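Local coordinates for protein threonine--tRNA ligase catalytic subunit (Aeropyrum pernix, PDB 3A32) that probably attaches threonine to tRNA(Thr), first activating the amino acid with ATP and then transferring it to the acceptor end of the tRNA, at residues Phe62-Tyr68 against His310-Leu314; Ile116-Leu120 against Phe291-Val297; Leu132-Phe137 against Asp164-Pro170. The contacts are given in a common frame with arbitrary orientation. Residues are numbered along the deposited sequence.

Contact 1: residues Phe62-Tyr68 against His310-Leu314; sequences FHARRGY and HRALL. With ZN (zinc ion), chain G.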
loop_
_atom_site.group_PDB
_atom_site.type_symbol
_atom_site.label_atom_id
_atom_site.label_comp_id
_atom_site.label_asym_id
_atom_site.label_seq_id
_atom_site.Cartn_x
_atom_site.Cartn_y
_atom_site.Cartn_z
ATOM N N PHE A 62 4.999 10.606 3.642
ATOM C CA PHE A 62 4.913 11.767 4.558
ATOM C C PHE A 62 5.505 11.444 5.933
ATOM O O PHE A 62 6.327 12.201 6.465
ATOM C CB PHE A 62 3.483 12.287 4.721
ATOM C CG PHE A 62 3.354 13.385 5.785
ATOM C CD1 PHE A 62 3.982 14.637 5.608
ATOM C CD2 PHE A 62 2.615 13.168 6.949
ATOM C CE1 PHE A 62 3.885 15.643 6.600
ATOM C CE2 PHE A 62 2.513 14.145 7.947
ATOM C CZ PHE A 62 3.138 15.405 7.763
ATOM N N HIS A 63 5.120 10.283 6.481
ATOM C CA HIS A 63 5.649 9.857 7.753
ATOM C C HIS A 63 7.102 9.497 7.735
ATOM O O HIS A 63 7.841 9.888 8.640
ATOM C CB HIS A 63 4.766 8.778 8.349
ATOM C CG HIS A 63 3.479 9.337 8.879
ATOM N ND1 HIS A 63 2.386 9.593 8.076
ATOM C CD2 HIS A 63 3.135 9.738 10.123
ATOM C CE1 HIS A 63 1.397 10.053 8.821
ATOM N NE2 HIS A 63 1.841 10.205 10.056
ATOM N N ALA A 64 7.546 8.804 6.698
ATOM C CA ALA A 64 8.984 8.521 6.574
ATOM C C ALA A 64 9.878 9.818 6.523
ATOM O O ALA A 64 10.947 9.874 7.145
ATOM C CB ALA A 64 9.238 7.602 5.432
ATOM N N ARG A 65 9.407 10.870 5.856
ATOM C CA ARG A 65 10.109 12.150 5.770
ATOM C C ARG A 65 10.148 12.980 7.074
ATOM O O ARG A 65 11.017 13.838 7.243
ATOM C CB ARG A 65 9.437 12.982 4.670
ATOM C CG ARG A 65 9.825 12.451 3.306
ATOM C CD ARG A 65 8.859 12.766 2.218
ATOM N NE ARG A 65 8.664 14.202 1.995
ATOM C CZ ARG A 65 9.511 15.006 1.343
ATOM N NH1 ARG A 65 10.655 14.527 0.845
ATOM N NH2 ARG A 65 9.190 16.301 1.190
ATOM N N ARG A 66 9.172 12.739 7.945
ATOM C CA ARG A 66 9.045 13.309 9.253
ATOM C C ARG A 66 9.731 12.458 10.345
ATOM O O ARG A 66 9.637 12.792 11.500
ATOM C CB ARG A 66 7.532 13.449 9.600
ATOM C CG ARG A 66 6.683 14.352 8.645
ATOM C CD ARG A 66 7.027 15.846 8.714
ATOM N NE ARG A 66 6.857 16.283 10.093
ATOM C CZ ARG A 66 6.820 17.553 10.536
ATOM N NH1 ARG A 66 6.935 18.582 9.695
ATOM N NH2 ARG A 66 6.644 17.779 11.846
ATOM N N GLY A 67 10.386 11.363 9.984
ATOM C CA GLY A 67 11.187 10.613 10.931
ATOM C C GLY A 67 10.559 9.358 11.516
ATOM O O GLY A 67 11.090 8.808 12.510
ATOM N N TYR A 68 9.440 8.910 10.949
ATOM C CA TYR A 68 8.799 7.683 11.397
ATOM C C TYR A 68 9.327 6.564 10.562
ATOM O O TYR A 68 9.512 6.694 9.380
ATOM C CB TYR A 68 7.267 7.695 11.195
ATOM C CG TYR A 68 6.476 8.694 12.026
ATOM C CD1 TYR A 68 5.693 8.283 13.121
ATOM C CD2 TYR A 68 6.468 10.073 11.669
ATOM C CE1 TYR A 68 4.970 9.210 13.857
ATOM C CE2 TYR A 68 5.748 11.014 12.402
ATOM C CZ TYR A 68 5.004 10.586 13.483
ATOM O OH TYR A 68 4.283 11.542 14.161
ATOM N N HIS A 310 0.113 6.736 21.535
ATOM C CA HIS A 310 -0.658 6.346 20.351
ATOM C C HIS A 310 -1.068 7.651 19.678
ATOM O O HIS A 310 -1.493 8.571 20.371
ATOM C CB HIS A 310 -1.994 5.724 20.759
ATOM C CG HIS A 310 -1.907 4.599 21.746
ATOM N ND1 HIS A 310 -2.016 3.281 21.370
ATOM C CD2 HIS A 310 -1.796 4.597 23.101
ATOM C CE1 HIS A 310 -1.965 2.513 22.444
ATOM N NE2 HIS A 310 -1.844 3.291 23.508
ATOM N N ARG A 311 -0.978 7.748 18.349
ATOM C CA ARG A 311 -1.469 8.952 17.667
ATOM C C ARG A 311 -1.977 8.650 16.273
ATOM O O ARG A 311 -1.406 7.827 15.590
ATOM C CB ARG A 311 -0.390 10.047 17.635
ATOM C CG ARG A 311 0.994 9.670 17.068
ATOM C CD ARG A 311 1.237 10.208 15.641
ATOM N NE ARG A 311 0.517 9.516 14.559
ATOM C CZ ARG A 311 0.603 9.855 13.266
ATOM N NH1 ARG A 311 1.391 10.868 12.876
ATOM N NH2 ARG A 311 -0.086 9.175 12.352
ATOM N N ALA A 312 -3.062 9.290 15.842
ATOM C CA ALA A 312 -3.423 9.300 14.426
ATOM C C ALA A 312 -3.703 10.745 14.073
ATOM O O ALA A 312 -4.077 11.492 14.950
ATOM C CB ALA A 312 -4.652 8.412 14.168
ATOM N N LEU A 313 -3.595 11.125 12.802
ATOM C CA LEU A 313 -3.960 12.469 12.340
ATOM C C LEU A 313 -5.383 12.497 11.846
ATOM O O LEU A 313 -6.118 13.374 12.215
ATOM C CB LEU A 313 -3.013 12.999 11.244
ATOM C CG LEU A 313 -1.486 12.839 11.448
ATOM C CD1 LEU A 313 -0.733 13.408 10.251
ATOM C CD2 LEU A 313 -0.949 13.484 12.741
ATOM N N LEU A 314 -5.761 11.543 10.994
ATOM C CA LEU A 314 -7.104 11.430 10.430
ATOM C C LEU A 314 -7.955 10.564 11.348
ATOM O O LEU A 314 -9.098 10.899 11.615
ATOM C CB LEU A 314 -7.029 10.783 9.034
ATOM C CG LEU A 314 -6.060 11.384 8.000
ATOM C CD1 LEU A 314 -6.108 10.665 6.609
ATOM C CD2 LEU A 314 -6.301 12.887 7.867
HETATM ZN ZN ZN G . -2.082 2.288 19.561
HETATM O O HOH W 1 -3.009 3.407 18.154
#
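Arg-311, His-63 and Tyr-68 carry most of this buried contact. Arg-311 sits on strand 306-316, and its guanidinium meets side chains at the C-terminal end of helix 48-65. There NH1 of Arg-311 donates to NE2 of His-63 at 2.9 Å and to OH of Tyr-68 at 3.2 Å. The imidazole receives the arginine at its edge. These groups also have partners outside the two segments: Arg-311 NH2 bonds to Asp-163 O, His-63 ND1 to Leu-59 O, and the Tyr-68 hydroxyl to Glu-184. Beside them lies a small apolar patch, where CE2 of Phe-62 meets CD1 of Leu-313 at 4.0 Å. A Schellman motif with Gly-67 at positive phi ends the helix, and the chain then leads into Tyr-68. On the same strand His-310 binds zinc through ND1 at 2.1 Å. Its neighbour Arg-311 points to the helix instead. NE2 of His-63 accepts a hydrogen bond from Arg-311 NH1, so this nitrogen carries no proton and the pair is not a repulsion of two cations.

Contact 2: residues Ile116-Leu120 against Phe291-Val297; sequences ILLFL and FRLYDVV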
loop_
_atom_site.group_PDB
_atom_site.type_symbol
_atom_site.label_atom_id
_atom_site.label_comp_id
_atom_site.label_asym_id
_atom_site.label_seq_id
_atom_site.Cartn_x
_atom_site.Cartn_y
_atom_site.Cartn_z
ATOM N N ILE A 116 4.996 -2.328 19.358
ATOM C CA ILE A 116 5.855 -2.526 20.544
ATOM C C ILE A 116 6.788 -3.723 20.431
ATOM O O ILE A 116 7.924 -3.626 20.837
ATOM C CB ILE A 116 5.066 -2.619 21.858
ATOM C CG1 ILE A 116 4.340 -1.310 22.105
ATOM C CG2 ILE A 116 6.018 -2.957 23.065
ATOM C CD1 ILE A 116 3.165 -1.543 23.004
ATOM N N LEU A 117 6.320 -4.841 19.884
ATOM C CA LEU A 117 7.214 -5.951 19.612
ATOM C C LEU A 117 8.366 -5.535 18.668
ATOM O O LEU A 117 9.522 -5.981 18.833
ATOM C CB LEU A 117 6.444 -7.174 19.059
ATOM C CG LEU A 117 5.513 -8.014 19.980
ATOM C CD1 LEU A 117 4.894 -9.172 19.188
ATOM C CD2 LEU A 117 6.223 -8.598 21.255
ATOM N N LEU A 118 8.061 -4.705 17.671
ATOM C CA LEU A 118 9.078 -4.226 16.723
ATOM C C LEU A 118 10.089 -3.328 17.412
ATOM O O LEU A 118 11.249 -3.393 17.123
ATOM C CB LEU A 118 8.447 -3.440 15.535
ATOM C CG LEU A 118 7.595 -4.259 14.527
ATOM C CD1 LEU A 118 7.102 -3.445 13.335
ATOM C CD2 LEU A 118 8.366 -5.476 14.050
ATOM N N PHE A 119 9.630 -2.431 18.260
ATOM C CA PHE A 119 10.528 -1.741 19.186
ATOM C C PHE A 119 11.395 -2.739 20.004
ATOM O O PHE A 119 12.610 -2.632 20.031
ATOM C CB PHE A 119 9.746 -0.847 20.139
ATOM C CG PHE A 119 10.603 -0.225 21.239
ATOM C CD1 PHE A 119 11.477 0.824 20.949
ATOM C CD2 PHE A 119 10.505 -0.673 22.566
ATOM C CE1 PHE A 119 12.271 1.427 21.971
ATOM C CE2 PHE A 119 11.298 -0.092 23.597
ATOM C CZ PHE A 119 12.186 0.970 23.284
ATOM N N LEU A 120 10.754 -3.717 20.636
ATOM C CA LEU A 120 11.472 -4.682 21.454
ATOM C C LEU A 120 12.492 -5.452 20.663
ATOM O O LEU A 120 13.578 -5.699 21.169
ATOM C CB LEU A 120 10.528 -5.620 22.215
ATOM C CG LEU A 120 9.758 -4.933 23.349
ATOM C CD1 LEU A 120 8.699 -5.848 23.940
ATOM C CD2 LEU A 120 10.717 -4.319 24.472
ATOM N N PHE A 291 4.313 -4.382 28.823
ATOM C CA PHE A 291 5.438 -4.824 27.987
ATOM C C PHE A 291 6.805 -4.461 28.574
ATOM O O PHE A 291 7.807 -4.564 27.882
ATOM C CB PHE A 291 5.334 -4.191 26.600
ATOM C CG PHE A 291 4.293 -4.835 25.724
ATOM C CD1 PHE A 291 4.594 -5.989 24.998
ATOM C CD2 PHE A 291 3.001 -4.313 25.667
ATOM C CE1 PHE A 291 3.637 -6.575 24.188
ATOM C CE2 PHE A 291 2.037 -4.900 24.874
ATOM C CZ PHE A 291 2.346 -6.029 24.141
ATOM N N ARG A 292 6.826 -3.991 29.827
ATOM C CA ARG A 292 8.038 -3.756 30.569
ATOM C C ARG A 292 8.948 -2.754 29.871
ATOM O O ARG A 292 10.180 -2.896 29.884
ATOM C CB ARG A 292 8.718 -5.097 30.891
ATOM C CG ARG A 292 7.836 -5.937 31.846
ATOM C CD ARG A 292 8.067 -7.422 31.633
ATOM N NE ARG A 292 7.144 -8.319 32.361
ATOM C CZ ARG A 292 7.345 -9.632 32.497
ATOM N NH1 ARG A 292 8.432 -10.195 31.986
ATOM N NH2 ARG A 292 6.474 -10.391 33.149
ATOM N N LEU A 293 8.335 -1.704 29.317
ATOM C CA LEU A 293 9.066 -0.677 28.571
ATOM C C LEU A 293 9.839 0.285 29.445
ATOM O O LEU A 293 10.896 0.782 29.036
ATOM C CB LEU A 293 8.131 0.092 27.630
ATOM C CG LEU A 293 7.335 -0.792 26.629
ATOM C CD1 LEU A 293 6.570 0.076 25.656
ATOM C CD2 LEU A 293 8.310 -1.818 25.903
ATOM N N TYR A 294 9.282 0.565 30.623
ATOM C CA TYR A 294 9.917 1.411 31.627
ATOM C C TYR A 294 11.256 0.757 32.095
ATOM O O TYR A 294 12.255 1.429 32.192
ATOM C CB TYR A 294 8.985 1.632 32.821
ATOM C CG TYR A 294 7.816 2.581 32.628
ATOM C CD1 TYR A 294 7.921 3.700 31.813
ATOM C CD2 TYR A 294 6.603 2.359 33.285
ATOM C CE1 TYR A 294 6.873 4.562 31.645
ATOM C CE2 TYR A 294 5.541 3.230 33.139
ATOM C CZ TYR A 294 5.683 4.330 32.313
ATOM O OH TYR A 294 4.662 5.250 32.157
ATOM N N ASP A 295 11.215 -0.554 32.356
ATOM C CA ASP A 295 12.388 -1.378 32.653
ATOM C C ASP A 295 13.396 -1.366 31.516
ATOM O O ASP A 295 14.554 -0.984 31.722
ATOM C CB ASP A 295 11.969 -2.809 33.023
ATOM C CG ASP A 295 11.262 -2.867 34.381
ATOM O OD1 ASP A 295 11.509 -1.965 35.217
ATOM O OD2 ASP A 295 10.442 -3.788 34.610
ATOM N N VAL A 296 12.937 -1.726 30.316
ATOM C CA VAL A 296 13.778 -1.780 29.131
ATOM C C VAL A 296 14.456 -0.439 28.810
ATOM O O VAL A 296 15.654 -0.387 28.539
ATOM C CB VAL A 296 12.975 -2.373 27.909
ATOM C CG1 VAL A 296 13.616 -1.974 26.606
ATOM C CG2 VAL A 296 12.890 -3.878 28.036
ATOM N N VAL A 297 13.716 0.653 28.877
ATOM C CA VAL A 297 14.287 1.995 28.623
ATOM C C VAL A 297 15.267 2.443 29.711
ATOM O O VAL A 297 16.245 3.153 29.446
ATOM C CB VAL A 297 13.149 3.043 28.408
ATOM C CG1 VAL A 297 13.676 4.461 28.317
ATOM C CG2 VAL A 297 12.366 2.681 27.156
#
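This is a near-parallel helix pair in the class II catalytic core, beside the zinc site. Helix 112-126 begins at the zinc ligand Cys-112. The segment axes of 116-120 and 293-297 run at 23° to each other, with a closest approach of 12.3 Å, so large side chains fill the gap. Phe-291 buries the most surface. It lies just before the N-cap residue Arg-292, and CG2 of Ile-116 sits over its ring face, 4.1 Å from the centroid, in a CH-pi contact. CD2 of Leu-293 reaches three side chains: Ile-116 CG2 and Leu-120 CD2, both at 3.8 Å, and Phe-119 CE2 at 4.2 Å. Further along, Phe-119 meets the valines, with CE2 to Val-296 CG1 and CZ to Val-297 CG2, each 4.2 Å. Arg-292, at positive phi, is the C-prime residue of the Schellman motif that closes helix 287-290. It makes a cation-pi contact with Phe-29 of the second subunit. No hydrogen bond crosses between the segments; cohesion here comes from apolar burial.

Contact 3: residues Leu132-Phe137 against Asp164-Pro170; sequences LPFKVF and DAHIIVP. With ZN (zinc ion), chain G.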
loop_
_atom_site.group_PDB
_atom_site.type_symbol
_atom_site.label_atom_id
_atom_site.label_comp_id
_atom_site.label_asym_id
_atom_site.label_seq_id
_atom_site.Cartn_x
_atom_site.Cartn_y
_atom_site.Cartn_z
ATOM N N LEU A 132 16.111 7.582 20.309
ATOM C CA LEU A 132 14.837 8.023 20.842
ATOM C C LEU A 132 14.728 9.524 20.561
ATOM O O LEU A 132 15.729 10.233 20.604
ATOM C CB LEU A 132 14.771 7.753 22.350
ATOM C CG LEU A 132 14.908 6.312 22.826
ATOM C CD1 LEU A 132 14.856 6.204 24.359
ATOM C CD2 LEU A 132 13.838 5.346 22.144
ATOM N N PRO A 133 13.513 10.028 20.310
ATOM C CA PRO A 133 12.258 9.240 20.280
ATOM C C PRO A 133 12.213 8.171 19.147
ATOM O O PRO A 133 12.805 8.345 18.059
ATOM C CB PRO A 133 11.145 10.300 20.115
ATOM C CG PRO A 133 11.834 11.600 19.815
ATOM C CD PRO A 133 13.307 11.477 20.102
ATOM N N PHE A 134 11.526 7.072 19.429
ATOM C CA PHE A 134 11.322 6.010 18.447
ATOM C C PHE A 134 9.903 6.181 17.948
ATOM O O PHE A 134 8.950 6.159 18.745
ATOM C CB PHE A 134 11.528 4.670 19.118
ATOM C CG PHE A 134 11.119 3.493 18.300
ATOM C CD1 PHE A 134 12.027 2.862 17.479
ATOM C CD2 PHE A 134 9.829 2.965 18.416
ATOM C CE1 PHE A 134 11.644 1.740 16.721
ATOM C CE2 PHE A 134 9.444 1.855 17.678
ATOM C CZ PHE A 134 10.346 1.229 16.844
ATOM N N LYS A 135 9.771 6.386 16.632
ATOM C CA LYS A 135 8.494 6.690 16.008
ATOM C C LYS A 135 8.272 5.710 14.921
ATOM O O LYS A 135 9.135 5.551 14.051
ATOM C CB LYS A 135 8.490 8.120 15.440
ATOM C CG LYS A 135 9.021 9.169 16.441
ATOM C CD LYS A 135 8.804 10.616 16.023
ATOM C CE LYS A 135 8.926 10.827 14.501
ATOM N NZ LYS A 135 9.213 12.275 14.161
ATOM N N VAL A 136 7.115 5.034 14.979
ATOM C CA VAL A 136 6.745 3.982 14.027
ATOM C C VAL A 136 5.316 4.283 13.458
ATOM O O VAL A 136 4.372 4.482 14.247
ATOM C CB VAL A 136 6.870 2.581 14.694
ATOM C CG1 VAL A 136 5.961 2.433 15.963
ATOM C CG2 VAL A 136 6.608 1.491 13.745
ATOM N N PHE A 137 5.187 4.303 12.125
ATOM C CA PHE A 137 3.934 4.605 11.425
ATOM C C PHE A 137 3.419 3.377 10.652
ATOM O O PHE A 137 4.207 2.673 10.036
ATOM C CB PHE A 137 4.110 5.736 10.389
ATOM C CG PHE A 137 2.888 5.935 9.526
ATOM C CD1 PHE A 137 1.758 6.579 10.037
ATOM C CD2 PHE A 137 2.837 5.437 8.224
ATOM C CE1 PHE A 137 0.636 6.735 9.285
ATOM C CE2 PHE A 137 1.698 5.617 7.451
ATOM C CZ PHE A 137 0.598 6.253 7.973
ATOM N N ASP A 164 -1.993 5.115 11.784
ATOM C CA ASP A 164 -1.638 4.814 13.142
ATOM C C ASP A 164 -0.133 4.979 13.364
ATOM O O ASP A 164 0.662 4.557 12.525
ATOM C CB ASP A 164 -2.041 3.349 13.404
ATOM C CG ASP A 164 -2.156 3.018 14.890
ATOM O OD1 ASP A 164 -2.334 3.949 15.714
ATOM O OD2 ASP A 164 -2.106 1.806 15.223
ATOM N N ALA A 165 0.271 5.518 14.521
ATOM C CA ALA A 165 1.686 5.555 14.848
ATOM C C ALA A 165 1.833 5.433 16.339
ATOM O O ALA A 165 0.885 5.713 17.089
ATOM C CB ALA A 165 2.329 6.840 14.323
ATOM N N HIS A 166 2.992 4.960 16.758
ATOM C CA HIS A 166 3.362 4.885 18.141
ATOM C C HIS A 166 4.709 5.554 18.361
ATOM O O HIS A 166 5.634 5.432 17.542
ATOM C CB HIS A 166 3.305 3.423 18.639
ATOM C CG HIS A 166 1.912 2.884 18.616
ATOM N ND1 HIS A 166 1.375 2.277 17.505
ATOM C CD2 HIS A 166 0.901 3.003 19.502
ATOM C CE1 HIS A 166 0.112 1.979 17.728
ATOM N NE2 HIS A 166 -0.202 2.403 18.935
ATOM N N ILE A 167 4.791 6.302 19.456
ATOM C CA ILE A 167 5.966 7.075 19.762
ATOM C C ILE A 167 6.416 6.775 21.179
ATOM O O ILE A 167 5.636 6.864 22.136
ATOM C CB ILE A 167 5.688 8.587 19.610
ATOM C CG1 ILE A 167 5.056 8.868 18.263
ATOM C CG2 ILE A 167 6.993 9.454 19.821
ATOM C CD1 ILE A 167 5.121 10.358 17.908
ATOM N N ILE A 168 7.680 6.411 21.315
ATOM C CA ILE A 168 8.311 6.250 22.631
ATOM C C ILE A 168 9.311 7.397 22.788
ATOM O O ILE A 168 10.332 7.435 22.097
ATOM C CB ILE A 168 8.989 4.863 22.724
ATOM C CG1 ILE A 168 7.915 3.798 22.513
ATOM C CG2 ILE A 168 9.774 4.706 24.045
ATOM C CD1 ILE A 168 8.378 2.363 22.493
ATOM N N VAL A 169 8.980 8.353 23.656
ATOM C CA VAL A 169 9.708 9.633 23.694
ATOM C C VAL A 169 10.186 9.975 25.123
ATOM O O VAL A 169 9.366 9.940 26.046
ATOM C CB VAL A 169 8.857 10.825 23.144
ATOM C CG1 VAL A 169 7.487 10.834 23.690
ATOM C CG2 VAL A 169 9.523 12.094 23.452
ATOM N N PRO A 170 11.506 10.266 25.313
ATOM C CA PRO A 170 11.986 10.633 26.661
ATOM C C PRO A 170 11.359 11.921 27.108
ATOM O O PRO A 170 10.951 12.727 26.267
ATOM C CB PRO A 170 13.485 10.875 26.438
ATOM C CG PRO A 170 13.827 10.049 25.247
ATOM C CD PRO A 170 12.621 10.252 24.344
HETATM ZN ZN ZN G . -2.082 2.288 19.561
HETATM O O HOH W 1 -3.009 3.407 18.154
#
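A cis peptide bond precedes Pro-133, just where the chain enters strand 134-143. Pro-133 then lies against strand 159-170: its CA is 3.2 Å from Ile-168 O, a CA-H...O contact, and its CB is 3.8 Å from CB of Val-169. Leu-132 CB meets Pro-170 CG, also at 3.8 Å. From Phe-134 onward the two strands form a regular antiparallel ladder. Phe-134 and Ile-168 make one hydrogen-bonded pair, with N to O distances of 2.9 Å in both directions. Val-136 and His-166 make the next, from Val-136 N to His-166 O at 3.0 Å and from His-166 N to Val-136 O at 2.9 Å. The side chains of these four residues share one face. His-166 uses it to bind zinc, NE2 to the metal at 2.0 Å, while its ND1 is hydrogen-bonded to His-115 ND1. Water 1, on the same zinc, donates to OD1 of Asp-164 at 2.6 Å. Cys-112 and His-310 complete the protein ligands. Lys-135, Phe-137, Ala-165 and Ile-167 face the other way, and Lys-135 bonds to Arg-66 O. The ladder belongs to the large mixed sheet of the class II catalytic core. Strand 69-70 flanks 134-143, and strand 306-316 flanks 159-170. Helix 112-126 covers the His-166 face, while Val-177 of helix 174-191 packs on Ile-167.

All three contacts are buried in the catalytic region, and none is a surface patch. Contacts 1 and 3 share the large sheet and the zinc site: their strands 306-316 and 159-170 are neighbours, joined by Arg-311 N to Ala-165 O at 3.0 Å. Each supplies one histidine ligand, and the same zinc-bound water belongs to both. Contact 2 touches contact 3 through Phe-119, whose CG is 3.6 Å from Ile-168 CD1, but does not touch contact 1. It lies farthest from the chain centre, about 29 Å between centres, against about 12 Å for contact 1. Chemistry follows place: side-chain hydrogen bonds join helix to sheet, backbone bonds join strands, and apolar packing joins helices.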